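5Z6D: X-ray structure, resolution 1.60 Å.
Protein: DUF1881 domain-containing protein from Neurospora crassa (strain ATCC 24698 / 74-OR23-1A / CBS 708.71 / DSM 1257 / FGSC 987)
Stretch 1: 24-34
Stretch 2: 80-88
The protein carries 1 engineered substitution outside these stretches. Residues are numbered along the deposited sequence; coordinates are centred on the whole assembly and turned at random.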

# COMPACT_ATOMS: atom_id res chain seq x y z
N THR A 24 17.95 11.42 10.68
CA THR A 24 16.78 11.19 11.52
C THR A 24 15.50 11.78 10.90
O THR A 24 15.51 12.88 10.36
CB THR A 24 16.99 11.79 12.92
OG1 THR A 24 18.20 11.25 13.48
CG2 THR A 24 15.82 11.48 13.84
N TYR A 25 14.41 11.02 10.99
CA TYR A 25 13.10 11.45 10.49
C TYR A 25 12.00 11.24 11.54
O TYR A 25 12.02 10.27 12.30
CB TYR A 25 12.75 10.70 9.20
CG TYR A 25 13.69 10.97 8.03
CD1 TYR A 25 13.42 11.96 7.10
CD2 TYR A 25 14.85 10.21 7.86
CE1 TYR A 25 14.26 12.20 6.04
CE2 TYR A 25 15.71 10.44 6.80
CZ TYR A 25 15.42 11.44 5.90
OH TYR A 25 16.27 11.67 4.85
N ALA A 26 11.02 12.14 11.58
CA ALA A 26 9.98 12.09 12.61
C ALA A 26 8.64 11.62 12.06
O ALA A 26 8.38 11.72 10.87
CB ALA A 26 9.81 13.47 13.25
N VAL A 27 7.78 11.12 12.95
CA VAL A 27 6.42 10.77 12.59
C VAL A 27 5.74 11.97 11.93
O VAL A 27 5.86 13.10 12.42
CB VAL A 27 5.63 10.31 13.81
CG1 VAL A 27 4.14 10.26 13.49
CG2 VAL A 27 6.13 8.93 14.24
N GLY A 28 5.07 11.72 10.82
CA GLY A 28 4.50 12.80 10.02
C GLY A 28 5.30 13.19 8.79
O GLY A 28 4.79 13.89 7.91
N GLN A 29 6.56 12.80 8.72
CA GLN A 29 7.36 13.13 7.55
C GLN A 29 7.11 12.19 6.40
O GLN A 29 7.06 10.97 6.55
CB GLN A 29 8.86 13.13 7.86
CG GLN A 29 9.32 14.38 8.61
CD GLN A 29 10.84 14.49 8.65
OE1 GLN A 29 11.46 14.22 9.68
NE2 GLN A 29 11.43 14.86 7.53
N ASP A 30 6.95 12.81 5.24
CA ASP A 30 6.73 12.12 3.98
C ASP A 30 7.85 12.57 3.07
O ASP A 30 8.00 13.76 2.80
CB ASP A 30 5.36 12.48 3.42
CG ASP A 30 4.98 11.69 2.19
OD1 ASP A 30 5.78 11.62 1.24
OD2 ASP A 30 3.86 11.13 2.17
N VAL A 31 8.65 11.61 2.61
CA VAL A 31 9.89 11.91 1.91
C VAL A 31 9.97 11.19 0.57
O VAL A 31 9.82 9.96 0.49
CB VAL A 31 11.11 11.50 2.76
CG1 VAL A 31 12.39 11.72 1.97
CG2 VAL A 31 11.12 12.26 4.08
N SER A 32 10.22 11.96 -0.48
CA SER A 32 10.42 11.42 -1.82
C SER A 32 11.82 11.75 -2.31
O SER A 32 12.31 12.87 -2.14
CB SER A 32 9.38 11.99 -2.78
OG SER A 32 8.08 11.50 -2.50
N VAL A 33 12.47 10.76 -2.92
CA VAL A 33 13.84 10.90 -3.39
C VAL A 33 13.85 10.73 -4.90
O VAL A 33 12.95 10.11 -5.47
CB VAL A 33 14.76 9.87 -2.71
CG1 VAL A 33 14.66 10.03 -1.20
CG2 VAL A 33 14.39 8.46 -3.13
N PRO A 34 14.87 11.31 -5.57
CA PRO A 34 14.93 11.31 -7.04
C PRO A 34 15.09 9.91 -7.65
O PRO A 34 14.51 9.63 -8.71
CB PRO A 34 16.15 12.18 -7.35
CG PRO A 34 16.37 12.99 -6.12
CD PRO A 34 15.95 12.12 -4.98
N LEU A 80 12.13 1.29 -4.32
CA LEU A 80 11.20 2.15 -3.57
C LEU A 80 11.78 3.55 -3.43
O LEU A 80 12.98 3.71 -3.20
CB LEU A 80 10.89 1.56 -2.20
CG LEU A 80 10.35 0.13 -2.18
CD1 LEU A 80 9.79 -0.21 -0.81
CD2 LEU A 80 9.29 -0.10 -3.26
N SER A 81 10.95 4.57 -3.61
CA SER A 81 11.46 5.92 -3.76
C SER A 81 10.76 6.92 -2.87
O SER A 81 11.07 8.11 -2.90
CB SER A 81 11.34 6.36 -5.21
OG SER A 81 9.99 6.24 -5.62
N ARG A 82 9.82 6.46 -2.06
CA ARG A 82 9.10 7.36 -1.17
C ARG A 82 8.83 6.65 0.14
O ARG A 82 8.71 5.44 0.15
CB ARG A 82 7.80 7.82 -1.83
CG ARG A 82 6.91 8.72 -0.98
CD ARG A 82 5.76 9.26 -1.81
NE ARG A 82 4.91 10.18 -1.05
CZ ARG A 82 3.74 10.62 -1.47
NH1 ARG A 82 3.27 10.23 -2.65
NH2 ARG A 82 3.03 11.45 -0.71
N PHE A 83 8.79 7.39 1.24
CA PHE A 83 8.36 6.77 2.49
C PHE A 83 7.65 7.76 3.39
O PHE A 83 7.79 8.96 3.24
CB PHE A 83 9.54 6.13 3.25
CG PHE A 83 10.58 7.12 3.78
CD1 PHE A 83 10.42 7.74 5.01
CD2 PHE A 83 11.75 7.37 3.05
CE1 PHE A 83 11.39 8.62 5.51
CE2 PHE A 83 12.72 8.24 3.55
CZ PHE A 83 12.54 8.86 4.77
N ARG A 84 6.85 7.23 4.31
CA ARG A 84 6.19 8.04 5.31
C ARG A 84 6.49 7.41 6.65
O ARG A 84 6.42 6.19 6.82
CB ARG A 84 4.68 8.14 5.07
CG ARG A 84 3.99 9.10 6.03
CD ARG A 84 2.50 9.27 5.72
NE ARG A 84 2.25 9.75 4.37
CZ ARG A 84 1.03 9.93 3.87
NH1 ARG A 84 -0.03 9.66 4.61
NH2 ARG A 84 0.87 10.38 2.62
N VAL A 85 6.87 8.24 7.61
CA VAL A 85 7.04 7.79 8.97
C VAL A 85 5.72 8.01 9.70
O VAL A 85 5.21 9.14 9.76
CB VAL A 85 8.17 8.54 9.71
CG1 VAL A 85 8.39 7.93 11.08
CG2 VAL A 85 9.46 8.56 8.86
N VAL A 86 5.15 6.92 10.20
CA VAL A 86 3.83 6.93 10.82
C VAL A 86 3.84 6.33 12.22
O VAL A 86 4.82 5.67 12.62
CB VAL A 86 2.79 6.18 9.95
CG1 VAL A 86 2.66 6.83 8.56
CG2 VAL A 86 3.16 4.70 9.83
N ASP A 87 2.77 6.54 12.97
CA ASP A 87 2.61 5.89 14.26
C ASP A 87 2.58 4.37 14.08
O ASP A 87 2.21 3.87 13.03
CB ASP A 87 1.34 6.35 14.97
CG ASP A 87 1.38 7.83 15.31
OD1 ASP A 87 2.15 8.20 16.22
OD2 ASP A 87 0.63 8.62 14.69
N ASP A 88 2.98 3.63 15.12
CA ASP A 88 3.03 2.18 15.03
C ASP A 88 1.69 1.52 14.69
O ASP A 88 1.65 0.44 14.09
CB ASP A 88 3.56 1.60 16.35
CG ASP A 88 2.78 2.06 17.56
OD1 ASP A 88 1.53 2.08 17.51
OD2 ASP A 88 3.41 2.41 18.58

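How does Phe83, the residue with the most surface covered by the other stretch, fit against its neighbours? Strands 30-32 and 82-87 run antiparallel, and Phe83 pairs with Val31 through two backbone hydrogen bonds: Val31 N to Phe83 O and Phe83 N to Val31 O, each 2.9 Å. Both side chains lie on the same face of the sheet. With chi1 in the p well, the Phe83 ring swings beneath Val31, whose CB sits over the ring face, 3.6 Å from Phe83 CZ. The ring's edge meets the face of Tyr25, with Tyr25 CE1 4.0 Å from Phe83 CZ and the planes nearly perpendicular. A flat, apolar ring can thus offer its face to one partner and its edge to another.

What does Val85 add where the strand pairing gives way to a turn? Its backbone grips the type II turn from Ala26 to Gln29: Gly28 N donates to Val85 O at 2.8 Å, and Val85 N donates to Gln29 O at 2.9 Å. Its branched side chain fills the space beside the turn, with Val85 CG2 3.9 Å from Tyr25 CB and Val85 CG1 4.0 Å from Val27 CG2. Glycine suits position 28 because, at its positive phi, a CB would be jammed against the preceding carbonyl oxygen.

Why is an aspartate well placed at position 30? Arg82, Arg84 and Asp30 share the other face of the sheet, so one carboxylate can answer two guanidinium groups. Asp30 OD1 accepts from Arg82 NE at 2.8 Å, while Asp30 OD2 accepts from Arg82 NH2 at 3.0 Å and from both Arg84 NE and Arg84 NH2 at 3.1 Å. These are salt bridges, and the carboxylate meets each guanidinium at its edge, where the N-H groups point.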